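PDB 6FSG: flavodoxin from Bacillus cereus, which binds flavin mononucleotide and probably serves as a low-potential electron donor to a number of redox enzymes. Local coordinates for residues D50-G55 / E107-R112; L54-W59 / D66-F71; A85-S90 / D103-K108. All coordinates share one frame; numbering follows the deposited sequence.

Contact 1 (D50-G55 / E107-R112); sequences DGIILG and EKLQER. With GLC (alpha-D-glucopyranose), chain D.
L109, on the last turn of helix 100-111, meets L54 and I52 of strand 51-55, and this small apolar cluster makes up the whole of the contact between the two segments. L54 and L109 reach toward each other tip to tip, with L54 CD1 4.0 Å from L109 CD1 and only slightly farther from the other methyl of the same leucine. In both leucines CG lies anti to the carbonyl carbon (chi1 -53° in L54, -69° in L109), and the two branched ends meet between sheet and helix. The second touch is looser: the branch methyl CG2 of I52 lies 4.4 Å from L109 CD2. L109 thus reaches two residues on the same face of the strand, while I53 between them points to the other side of the sheet, against F138 and F142.

The polar interactions lie on the far side of the helix. K108 NZ forms a salt bridge with E111 OE1 at 2.8 Å, meeting the carboxylate on its syn side though 23° out of its plane, and has a second acidic partner in D76. R112, just past the helical end, folds back through bends at chi2 and chi3; its NE is bonded to the carbonyl of I78, and its NH2 donates to the ring oxygen O5 of the bound glucose at 2.6 Å, with the sugar at the edge of the guanidinium.

Such aliphatic packing of a helix across the central strand of a parallel sheet is characteristic of the three-layer alpha/beta/alpha sandwich of the flavodoxin-like fold.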
loop_
_atom_site.group_PDB
_atom_site.type_symbol
_atom_site.label_atom_id
_atom_site.label_comp_id
_atom_site.label_asym_id
_atom_site.label_seq_id
_atom_site.Cartn_x
_atom_site.Cartn_y
_atom_site.Cartn_z
ATOM N N ASP A 50 -11.686 7.633 -2.036
ATOM C CA ASP A 50 -11.632 7.619 -3.491
ATOM C C ASP A 50 -10.439 6.835 -4.012
ATOM O O ASP A 50 -10.475 6.310 -5.129
ATOM C CB ASP A 50 -11.509 9.062 -3.993
ATOM C CG ASP A 50 -12.680 9.945 -3.561
ATOM O OD1 ASP A 50 -13.814 9.434 -3.494
ATOM O OD2 ASP A 50 -12.479 11.156 -3.300
ATOM N N GLY A 51 -9.371 6.794 -3.239
ATOM C CA GLY A 51 -8.174 6.079 -3.623
ATOM C C GLY A 51 -7.587 5.425 -2.395
ATOM O O GLY A 51 -7.702 5.935 -1.278
ATOM N N ILE A 52 -6.953 4.277 -2.619
ATOM C CA ILE A 52 -6.467 3.403 -1.562
ATOM C C ILE A 52 -5.038 2.999 -1.883
ATOM O O ILE A 52 -4.771 2.483 -2.971
ATOM C CB ILE A 52 -7.329 2.127 -1.471
ATOM C CG1 ILE A 52 -8.782 2.463 -1.115
ATOM C CG2 ILE A 52 -6.703 1.167 -0.491
ATOM C CD1 ILE A 52 -9.745 1.333 -1.436
ATOM N N ILE A 53 -4.130 3.177 -0.932
ATOM C CA ILE A 53 -2.759 2.705 -1.089
ATOM C C ILE A 53 -2.425 1.814 0.099
ATOM O O ILE A 53 -2.588 2.225 1.250
ATOM C CB ILE A 53 -1.755 3.872 -1.195
ATOM C CG1 ILE A 53 -2.127 4.836 -2.324
ATOM C CG2 ILE A 53 -0.350 3.331 -1.401
ATOM C CD1 ILE A 53 -1.250 6.086 -2.394
ATOM N N LEU A 54 -1.965 0.597 -0.176
ATOM C CA LEU A 54 -1.545 -0.320 0.876
ATOM C C LEU A 54 -0.038 -0.532 0.808
ATOM O O LEU A 54 0.537 -0.612 -0.278
ATOM C CB LEU A 54 -2.259 -1.674 0.767
ATOM C CG LEU A 54 -3.790 -1.609 0.699
ATOM C CD1 LEU A 54 -4.391 -3.013 0.581
ATOM C CD2 LEU A 54 -4.395 -0.876 1.895
ATOM N N GLY A 55 0.597 -0.611 1.974
ATOM C CA GLY A 55 2.019 -0.875 2.046
ATOM C C GLY A 55 2.305 -2.020 2.996
ATOM O O GLY A 55 1.778 -2.039 4.114
ATOM N N GLU A 107 -3.777 -8.613 -5.555
ATOM C CA GLU A 107 -4.802 -9.575 -5.951
ATOM C C GLU A 107 -6.116 -9.326 -5.219
ATOM O O GLU A 107 -7.196 -9.393 -5.821
ATOM C CB GLU A 107 -4.291 -10.993 -5.685
ATOM C CG GLU A 107 -5.264 -12.122 -5.950
ATOM C CD GLU A 107 -4.689 -13.448 -5.496
ATOM O OE1 GLU A 107 -4.699 -13.738 -4.280
ATOM O OE2 GLU A 107 -4.172 -14.176 -6.356
ATOM N N LYS A 108 -6.059 -9.087 -3.907
ATOM C CA LYS A 108 -7.292 -8.902 -3.142
ATOM C C LYS A 108 -8.016 -7.623 -3.558
ATOM O O LYS A 108 -9.243 -7.615 -3.705
ATOM C CB LYS A 108 -6.986 -8.926 -1.643
ATOM C CG LYS A 108 -8.225 -8.937 -0.732
ATOM C CD LYS A 108 -9.179 -10.114 -0.997
ATOM C CE LYS A 108 -8.511 -11.461 -0.727
ATOM N NZ LYS A 108 -9.462 -12.587 -0.914
ATOM N N LEU A 109 -7.272 -6.541 -3.782
ATOM C CA LEU A 109 -7.885 -5.316 -4.289
ATOM C C LEU A 109 -8.590 -5.562 -5.616
ATOM O O LEU A 109 -9.704 -5.072 -5.830
ATOM C CB LEU A 109 -6.833 -4.218 -4.439
ATOM C CG LEU A 109 -6.256 -3.650 -3.133
ATOM C CD1 LEU A 109 -4.927 -2.962 -3.377
ATOM C CD2 LEU A 109 -7.244 -2.695 -2.483
ATOM N N GLN A 110 -7.965 -6.337 -6.513
ATOM C CA GLN A 110 -8.593 -6.664 -7.790
ATOM C C GLN A 110 -9.897 -7.412 -7.578
ATOM O O GLN A 110 -10.901 -7.132 -8.245
ATOM C CB GLN A 110 -7.662 -7.535 -8.628
ATOM C CG GLN A 110 -6.351 -6.903 -9.023
ATOM C CD GLN A 110 -5.393 -7.925 -9.614
ATOM O OE1 GLN A 110 -5.576 -9.136 -9.448
ATOM N NE2 GLN A 110 -4.358 -7.442 -10.300
ATOM N N GLU A 111 -9.888 -8.389 -6.664
ATOM C CA GLU A 111 -11.070 -9.203 -6.426
ATOM C C GLU A 111 -12.239 -8.361 -5.944
ATOM O O GLU A 111 -13.390 -8.698 -6.219
ATOM C CB GLU A 111 -10.772 -10.280 -5.380
ATOM C CG GLU A 111 -9.901 -11.411 -5.874
ATOM C CD GLU A 111 -9.564 -12.431 -4.800
ATOM O OE1 GLU A 111 -10.067 -12.314 -3.661
ATOM O OE2 GLU A 111 -8.791 -13.365 -5.113
ATOM N N ARG A 112 -11.971 -7.295 -5.199
ATOM C CA ARG A 112 -13.032 -6.483 -4.618
ATOM C C ARG A 112 -13.459 -5.339 -5.537
ATOM O O ARG A 112 -14.313 -4.530 -5.149
ATOM C CB ARG A 112 -12.627 -5.963 -3.235
ATOM C CG ARG A 112 -12.161 -7.030 -2.223
ATOM C CD ARG A 112 -13.007 -8.299 -2.193
ATOM N NE ARG A 112 -14.401 -7.961 -1.968
ATOM C CZ ARG A 112 -15.416 -8.749 -2.277
ATOM N NH1 ARG A 112 -15.185 -9.953 -2.772
ATOM N NH2 ARG A 112 -16.655 -8.336 -2.073
HETATM C C1 GLC D . -19.043 -9.472 -3.922
HETATM C C2 GLC D . -18.068 -10.547 -4.382
HETATM C C3 GLC D . -18.509 -11.893 -3.834
HETATM C C4 GLC D . -18.655 -11.818 -2.321
HETATM C C5 GLC D . -19.491 -10.620 -1.879
HETATM C C6 GLC D . -19.387 -10.448 -0.368
HETATM O O1 GLC D . -20.365 -9.778 -4.373
HETATM O O2 GLC D . -18.010 -10.592 -5.812
HETATM O O3 GLC D . -17.527 -12.879 -4.164
HETATM O O4 GLC D . -19.279 -13.023 -1.863
HETATM O O5 GLC D . -19.025 -9.422 -2.496
HETATM O O6 GLC D . -19.771 -9.118 0.003
#

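Contact 2 (L54-W59 / D66-F71). With FMN (flavin mononucleotide), chain B.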
loop_
_atom_site.group_PDB
_atom_site.type_symbol
_atom_site.label_atom_id
_atom_site.label_comp_id
_atom_site.label_asym_id
_atom_site.label_seq_id
_atom_site.Cartn_x
_atom_site.Cartn_y
_atom_site.Cartn_z
ATOM N N LEU A 54 -1.965 0.597 -0.176
ATOM C CA LEU A 54 -1.545 -0.320 0.876
ATOM C C LEU A 54 -0.038 -0.532 0.808
ATOM O O LEU A 54 0.537 -0.612 -0.278
ATOM C CB LEU A 54 -2.259 -1.674 0.767
ATOM C CG LEU A 54 -3.790 -1.609 0.699
ATOM C CD1 LEU A 54 -4.391 -3.013 0.581
ATOM C CD2 LEU A 54 -4.395 -0.876 1.895
ATOM N N GLY A 55 0.597 -0.611 1.974
ATOM C CA GLY A 55 2.019 -0.875 2.046
ATOM C C GLY A 55 2.305 -2.020 2.996
ATOM O O GLY A 55 1.778 -2.039 4.114
ATOM N N ALA A 56 3.149 -2.971 2.595
ATOM C CA ALA A 56 3.421 -4.100 3.476
ATOM C C ALA A 56 4.752 -4.755 3.146
ATOM O O ALA A 56 5.058 -4.998 1.974
ATOM C CB ALA A 56 2.319 -5.174 3.405
ATOM N N TYR A 57 5.519 -5.069 4.195
ATOM C CA TYR A 57 6.633 -6.002 4.077
ATOM C C TYR A 57 6.099 -7.430 3.926
ATOM O O TYR A 57 4.921 -7.700 4.149
ATOM C CB TYR A 57 7.561 -5.888 5.294
ATOM C CG TYR A 57 6.912 -6.167 6.644
ATOM C CD1 TYR A 57 6.294 -5.151 7.360
ATOM C CD2 TYR A 57 6.932 -7.443 7.215
ATOM C CE1 TYR A 57 5.704 -5.389 8.592
ATOM C CE2 TYR A 57 6.336 -7.693 8.470
ATOM C CZ TYR A 57 5.723 -6.656 9.146
ATOM O OH TYR A 57 5.116 -6.877 10.373
ATOM N N THR A 58 6.977 -8.354 3.543
ATOM C CA THR A 58 6.642 -9.777 3.429
ATOM C C THR A 58 7.230 -10.506 4.638
ATOM O O THR A 58 8.325 -10.177 5.103
ATOM C CB THR A 58 7.158 -10.327 2.094
ATOM O OG1 THR A 58 6.566 -9.577 1.011
ATOM C CG2 THR A 58 6.809 -11.778 1.884
ATOM N N TRP A 59 6.504 -11.520 5.125
ATOM C CA TRP A 59 6.848 -12.189 6.373
ATOM C C TRP A 59 6.738 -13.702 6.235
ATOM O O TRP A 59 5.931 -14.214 5.458
ATOM C CB TRP A 59 5.902 -11.753 7.502
ATOM C CG TRP A 59 6.313 -12.223 8.847
ATOM C CD1 TRP A 59 5.771 -13.244 9.576
ATOM C CD2 TRP A 59 7.372 -11.685 9.633
ATOM N NE1 TRP A 59 6.429 -13.365 10.778
ATOM C CE2 TRP A 59 7.419 -12.418 10.834
ATOM C CE3 TRP A 59 8.286 -10.648 9.438
ATOM C CZ2 TRP A 59 8.343 -12.143 11.836
ATOM C CZ3 TRP A 59 9.197 -10.376 10.430
ATOM C CH2 TRP A 59 9.223 -11.121 11.614
ATOM N N ASP A 66 1.727 -10.567 10.087
ATOM C CA ASP A 66 0.710 -11.072 11.005
ATOM C C ASP A 66 -0.382 -10.039 11.260
ATOM O O ASP A 66 -1.567 -10.382 11.322
ATOM C CB ASP A 66 1.349 -11.476 12.339
ATOM C CG ASP A 66 2.152 -12.763 12.255
ATOM O OD1 ASP A 66 2.044 -13.501 11.255
ATOM O OD2 ASP A 66 2.902 -13.036 13.210
ATOM N N ASP A 67 -0.005 -8.767 11.416
ATOM C CA ASP A 67 -0.978 -7.749 11.790
ATOM C C ASP A 67 -1.949 -7.402 10.666
ATOM O O ASP A 67 -2.965 -6.756 10.947
ATOM C CB ASP A 67 -0.282 -6.476 12.276
ATOM C CG ASP A 67 0.506 -6.687 13.555
ATOM O OD1 ASP A 67 0.116 -7.550 14.371
ATOM O OD2 ASP A 67 1.520 -5.980 13.742
ATOM N N PHE A 68 -1.678 -7.824 9.421
ATOM C CA PHE A 68 -2.581 -7.610 8.291
ATOM C C PHE A 68 -3.619 -8.727 8.130
ATOM O O PHE A 68 -4.547 -8.572 7.326
ATOM C CB PHE A 68 -1.780 -7.468 6.971
ATOM C CG PHE A 68 -1.857 -6.097 6.328
ATOM C CD1 PHE A 68 -3.065 -5.606 5.870
ATOM C CD2 PHE A 68 -0.713 -5.322 6.161
ATOM C CE1 PHE A 68 -3.136 -4.350 5.280
ATOM C CE2 PHE A 68 -0.779 -4.077 5.571
ATOM C CZ PHE A 68 -1.984 -3.592 5.120
ATOM N N LEU A 69 -3.507 -9.838 8.872
ATOM C CA LEU A 69 -4.312 -11.024 8.556
ATOM C C LEU A 69 -5.809 -10.791 8.786
ATOM O O LEU A 69 -6.639 -11.180 7.949
ATOM C CB LEU A 69 -3.796 -12.237 9.342
ATOM C CG LEU A 69 -2.391 -12.720 8.960
ATOM C CD1 LEU A 69 -1.903 -13.804 9.907
ATOM C CD2 LEU A 69 -2.366 -13.213 7.516
ATOM N N ASP A 70 -6.188 -10.173 9.909
ATOM C CA ASP A 70 -7.609 -9.937 10.152
ATOM C C ASP A 70 -8.184 -8.970 9.123
ATOM O O ASP A 70 -9.282 -9.187 8.603
ATOM C CB ASP A 70 -7.854 -9.408 11.564
ATOM C CG ASP A 70 -7.618 -10.456 12.638
ATOM O OD1 ASP A 70 -7.568 -11.667 12.319
ATOM O OD2 ASP A 70 -7.509 -10.057 13.816
ATOM N N PHE A 71 -7.450 -7.895 8.819
ATOM C CA PHE A 71 -7.884 -6.931 7.807
ATOM C C PHE A 71 -8.068 -7.608 6.455
ATOM O O PHE A 71 -9.066 -7.376 5.758
ATOM C CB PHE A 71 -6.813 -5.843 7.736
ATOM C CG PHE A 71 -7.135 -4.668 6.843
ATOM C CD1 PHE A 71 -6.915 -4.732 5.466
ATOM C CD2 PHE A 71 -7.586 -3.474 7.389
ATOM C CE1 PHE A 71 -7.160 -3.639 4.651
ATOM C CE2 PHE A 71 -7.822 -2.379 6.580
ATOM C CZ PHE A 71 -7.622 -2.465 5.205
HETATM N N1 FMN B . 11.040 -10.593 2.619
HETATM C C2 FMN B . 10.613 -11.061 1.413
HETATM O O2 FMN B . 10.733 -10.294 0.462
HETATM N N3 FMN B . 10.028 -12.317 1.320
HETATM C C4 FMN B . 9.812 -13.111 2.432
HETATM O O4 FMN B . 9.265 -14.226 2.273
HETATM C C4A FMN B . 10.249 -12.602 3.679
HETATM N N5 FMN B . 10.096 -13.296 4.870
HETATM C C5A FMN B . 10.533 -12.757 6.074
HETATM C C6 FMN B . 10.425 -13.480 7.269
HETATM C C7 FMN B . 10.912 -12.967 8.476
HETATM C C7M FMN B . 10.768 -13.762 9.756
HETATM C C8 FMN B . 11.559 -11.724 8.451
HETATM C C8M FMN B . 12.131 -11.110 9.695
HETATM C C9 FMN B . 11.706 -11.024 7.258
HETATM C C9A FMN B . 11.199 -11.530 6.074
HETATM N N10 FMN B . 11.322 -10.793 4.914
HETATM C C10 FMN B . 10.869 -11.347 3.737
HETATM C "C1'" FMN B . 12.068 -9.476 4.877
HETATM C "C2'" FMN B . 11.314 -8.218 5.289
HETATM O "O2'" FMN B . 10.141 -8.074 4.530
HETATM C "C3'" FMN B . 12.266 -7.038 5.044
HETATM O "O3'" FMN B . 13.224 -7.029 6.071
HETATM C "C4'" FMN B . 11.609 -5.651 5.014
HETATM O "O4'" FMN B . 12.580 -4.631 4.784
HETATM C "C5'" FMN B . 10.885 -5.325 6.311
HETATM O "O5'" FMN B . 10.175 -4.122 6.075
HETATM P P FMN B . 9.912 -3.218 7.341
HETATM O O1P FMN B . 8.892 -2.192 6.934
HETATM O O2P FMN B . 11.195 -2.537 7.695
HETATM O O3P FMN B . 9.434 -4.114 8.453
HETATM O O HOH W 1 3.099 -4.815 11.257
HETATM O O HOH W 2 4.515 -10.255 10.953
HETATM O O HOH W 3 4.827 -14.979 12.940
#
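The loop that follows strand 51-55 supplies one wall of the flavin pocket, and here it is joined to the residues leading into helix 69-74 by a buried aromatic side chain and a set of bridging waters. At the buried end F68 carries the contact. Its CE2 lies 3.9 Å from A56 CB, and the same corner of the ring approaches G55 O at 3.6 Å, with the carbonyl oxygen at the ring edge and near its plane. F71 lies along another part of that edge, and I6 of the neighbouring strand packs against both phenylalanines.

Toward the surface the direct touches give way to water. In the modelled conformer of W59, one of two, indole and D66 carboxylate planes stand 70° apart, and W59 CD1 stays 4.1 Å from D66 OD1. A water joins them instead, accepting from W59 NE1 and donating to D66 OD2 at 2.7 Å. Another links Y57 OH to D67 OD2, and a third accepts from D66 N at 2.9 Å while bonding only weakly to the tyrosine hydroxyl; this third water also sits over the rim of one face of W59.

In the same conformer the opposite face of W59 is turned to the dimethylbenzene end of FMN, with C7M 3.5 Å above the indole plane and displaced toward its rim. CG of W59 stands anti to the backbone N (chi1 -171°), which carries the indole over the flavin methyls. Y57 offers a ring face to phosphate oxygen O3P, and T58 N makes a weak bond to the ribityl O2'. An aromatic residue laid against the isoalloxazine, on a loop at the C-terminal end of a central parallel strand, is a hallmark of flavodoxin FMN sites.

Contact 3 (A85-S90 / D103-K108); sequences AAVFGS and DILIEK. With FMN (flavin mononucleotide), chain B.
Strand 84-91 and helix 100-111 are the first two elements of a beta-alpha-beta unit completed by strand 115-124, and V87 is the strand residue that joins them here. The backbones come close at this point, with the CA atoms of V87 and I106 6.5 Å apart. V87 divides its two methyls between successive helical residues. CG2 packs against I106 CG1 at 3.6 Å, and V87 CB lies nearly as close to the same methylene; CG1 meets L105 CB at 4.1 Å. With CG1 anti to the backbone N (chi1 -176°), one methyl is set toward each residue, and the valine crosses the L105 side chain at about a right angle and that of I106 at a slant. I106 does not aim straight at the strand from its CA, but CG1 brings the side chain back over it, whereas L105 does point toward the strand and touches through its CB.

These touches are wholly apolar, and several polar groups of the two segments have partners in other directions. At the end of the strand S90 accepts a hydrogen bond at its OG from the ribityl hydroxyl O4' of FMN, at 2.7 Å. That OG is also bonded to the carbonyl of L125, while S90 N bonds to T14 OG1, so the serine ties the cofactor to helix 13-26 and to the residue that follows strand 115-124. On the helix, D103 forms a salt bridge with K122.

V87 is further covered by V102 and L109, and L105 reaches on to A56 and L64. On the reverse of the sheet A86 faces F138 and F142 of helix 129-144, and F88 packs on helix 13-26, leaving strand 84-91 enclosed by helices on its two faces.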
loop_
_atom_site.group_PDB
_atom_site.type_symbol
_atom_site.label_atom_id
_atom_site.label_comp_id
_atom_site.label_asym_id
_atom_site.label_seq_id
_atom_site.Cartn_x
_atom_site.Cartn_y
_atom_site.Cartn_z
ATOM N N ALA A 85 -6.424 2.188 -6.807
ATOM C CA ALA A 85 -5.595 1.565 -5.779
ATOM C C ALA A 85 -4.183 1.256 -6.267
ATOM O O ALA A 85 -3.923 1.108 -7.461
ATOM C CB ALA A 85 -6.268 0.295 -5.226
ATOM N N ALA A 86 -3.274 1.116 -5.304
ATOM C CA ALA A 86 -1.892 0.747 -5.583
ATOM C C ALA A 86 -1.269 0.196 -4.306
ATOM O O ALA A 86 -1.772 0.433 -3.204
ATOM C CB ALA A 86 -1.099 1.960 -6.081
ATOM N N VAL A 87 -0.149 -0.519 -4.462
ATOM C CA VAL A 87 0.512 -1.207 -3.352
ATOM C C VAL A 87 2.027 -1.079 -3.468
ATOM O O VAL A 87 2.587 -1.139 -4.567
ATOM C CB VAL A 87 0.104 -2.695 -3.336
ATOM C CG1 VAL A 87 0.683 -3.440 -2.154
ATOM C CG2 VAL A 87 -1.410 -2.845 -3.311
ATOM N N PHE A 88 2.689 -0.953 -2.310
ATOM C CA PHE A 88 4.143 -0.863 -2.214
ATOM C C PHE A 88 4.626 -1.681 -1.016
ATOM O O PHE A 88 3.840 -2.064 -0.143
ATOM C CB PHE A 88 4.630 0.592 -2.055
ATOM C CG PHE A 88 4.203 1.241 -0.761
ATOM C CD1 PHE A 88 2.980 1.888 -0.660
ATOM C CD2 PHE A 88 5.034 1.226 0.347
ATOM C CE1 PHE A 88 2.587 2.478 0.530
ATOM C CE2 PHE A 88 4.641 1.820 1.536
ATOM C CZ PHE A 88 3.422 2.435 1.627
ATOM N N GLY A 89 5.933 -1.936 -0.960
ATOM C CA GLY A 89 6.507 -2.571 0.220
ATOM C C GLY A 89 8.014 -2.701 0.134
ATOM O O GLY A 89 8.603 -2.666 -0.949
ATOM N N SER A 90 8.634 -2.853 1.308
ATOM C CA SER A 90 10.043 -3.233 1.394
ATOM C C SER A 90 10.152 -4.757 1.442
ATOM O O SER A 90 9.242 -5.444 1.912
ATOM C CB SER A 90 10.723 -2.609 2.615
ATOM O OG SER A 90 12.093 -2.986 2.674
ATOM N N ASP A 103 2.138 -8.526 -3.982
ATOM C CA ASP A 103 1.342 -9.228 -4.983
ATOM C C ASP A 103 0.037 -9.766 -4.396
ATOM O O ASP A 103 -1.006 -9.734 -5.063
ATOM C CB ASP A 103 2.199 -10.350 -5.564
ATOM C CG ASP A 103 3.466 -9.830 -6.209
ATOM O OD1 ASP A 103 3.352 -9.080 -7.203
ATOM O OD2 ASP A 103 4.556 -10.146 -5.694
ATOM N N ILE A 104 0.072 -10.245 -3.145
ATOM C CA ILE A 104 -1.128 -10.757 -2.477
ATOM C C ILE A 104 -2.148 -9.640 -2.270
ATOM O O ILE A 104 -3.353 -9.817 -2.508
ATOM C CB ILE A 104 -0.745 -11.422 -1.136
ATOM C CG1 ILE A 104 0.053 -12.711 -1.381
ATOM C CG2 ILE A 104 -1.991 -11.698 -0.282
ATOM C CD1 ILE A 104 0.821 -13.230 -0.159
ATOM N N LEU A 105 -1.687 -8.479 -1.793
ATOM C CA LEU A 105 -2.612 -7.371 -1.563
ATOM C C LEU A 105 -3.176 -6.834 -2.876
ATOM O O LEU A 105 -4.366 -6.497 -2.950
ATOM C CB LEU A 105 -1.947 -6.272 -0.737
ATOM C CG LEU A 105 -1.668 -6.669 0.716
ATOM C CD1 LEU A 105 -0.927 -5.571 1.449
ATOM C CD2 LEU A 105 -2.942 -7.042 1.465
ATOM N N ILE A 106 -2.352 -6.765 -3.928
ATOM C CA ILE A 106 -2.866 -6.374 -5.241
ATOM C C ILE A 106 -3.998 -7.301 -5.667
ATOM O O ILE A 106 -5.059 -6.856 -6.120
ATOM C CB ILE A 106 -1.734 -6.309 -6.288
ATOM C CG1 ILE A 106 -0.879 -5.044 -6.069
ATOM C CG2 ILE A 106 -2.317 -6.364 -7.716
ATOM C CD1 ILE A 106 0.343 -4.979 -6.956
ATOM N N GLU A 107 -3.777 -8.613 -5.555
ATOM C CA GLU A 107 -4.802 -9.575 -5.951
ATOM C C GLU A 107 -6.116 -9.326 -5.219
ATOM O O GLU A 107 -7.196 -9.393 -5.821
ATOM C CB GLU A 107 -4.291 -10.993 -5.685
ATOM C CG GLU A 107 -5.264 -12.122 -5.950
ATOM C CD GLU A 107 -4.689 -13.448 -5.496
ATOM O OE1 GLU A 107 -4.699 -13.738 -4.280
ATOM O OE2 GLU A 107 -4.172 -14.176 -6.356
ATOM N N LYS A 108 -6.059 -9.087 -3.907
ATOM C CA LYS A 108 -7.292 -8.902 -3.142
ATOM C C LYS A 108 -8.016 -7.623 -3.558
ATOM O O LYS A 108 -9.243 -7.615 -3.705
ATOM C CB LYS A 108 -6.986 -8.926 -1.643
ATOM C CG LYS A 108 -8.225 -8.937 -0.732
ATOM C CD LYS A 108 -9.179 -10.114 -0.997
ATOM C CE LYS A 108 -8.511 -11.461 -0.727
ATOM N NZ LYS A 108 -9.462 -12.587 -0.914
HETATM N N1 FMN B . 11.040 -10.593 2.619
HETATM C C2 FMN B . 10.613 -11.061 1.413
HETATM O O2 FMN B . 10.733 -10.294 0.462
HETATM N N3 FMN B . 10.028 -12.317 1.320
HETATM C C4 FMN B . 9.812 -13.111 2.432
HETATM O O4 FMN B . 9.265 -14.226 2.273
HETATM C C4A FMN B . 10.249 -12.602 3.679
HETATM N N5 FMN B . 10.096 -13.296 4.870
HETATM C C5A FMN B . 10.533 -12.757 6.074
HETATM C C6 FMN B . 10.425 -13.480 7.269
HETATM C C7 FMN B . 10.912 -12.967 8.476
HETATM C C7M FMN B . 10.768 -13.762 9.756
HETATM C C8 FMN B . 11.559 -11.724 8.451
HETATM C C8M FMN B . 12.131 -11.110 9.695
HETATM C C9 FMN B . 11.706 -11.024 7.258
HETATM C C9A FMN B . 11.199 -11.530 6.074
HETATM N N10 FMN B . 11.322 -10.793 4.914
HETATM C C10 FMN B . 10.869 -11.347 3.737
HETATM C "C1'" FMN B . 12.068 -9.476 4.877
HETATM C "C2'" FMN B . 11.314 -8.218 5.289
HETATM O "O2'" FMN B . 10.141 -8.074 4.530
HETATM C "C3'" FMN B . 12.266 -7.038 5.044
HETATM O "O3'" FMN B . 13.224 -7.029 6.071
HETATM C "C4'" FMN B . 11.609 -5.651 5.014
HETATM O "O4'" FMN B . 12.580 -4.631 4.784
HETATM C "C5'" FMN B . 10.885 -5.325 6.311
HETATM O "O5'" FMN B . 10.175 -4.122 6.075
HETATM P P FMN B . 9.912 -3.218 7.341
HETATM O O1P FMN B . 8.892 -2.192 6.934
HETATM O O2P FMN B . 11.195 -2.537 7.695
HETATM O O3P FMN B . 9.434 -4.114 8.453
#

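Contacts 1 and 3 set helix 100-111 on adjacent strands of one sheet: 51-55 and 84-91 are hydrogen-bonded through L54 and both A86 and F88. Their centres are about 7 Å apart, and both are buried and purely aliphatic across the segments. Contact 2 shares L54 and G55 with contact 1 but follows the chain out of strand 51-55 toward the next helix; it runs from a buried phenylalanine to a more exposed, water-bridged side at W59 and D66. Contacts 2 and 3 both touch FMN, the former through the Y57 and W59 rings and both backbone and side chain of T58, the latter through one serine side chain, whereas contact 1 carries its sugar ligand at the other end of the helix.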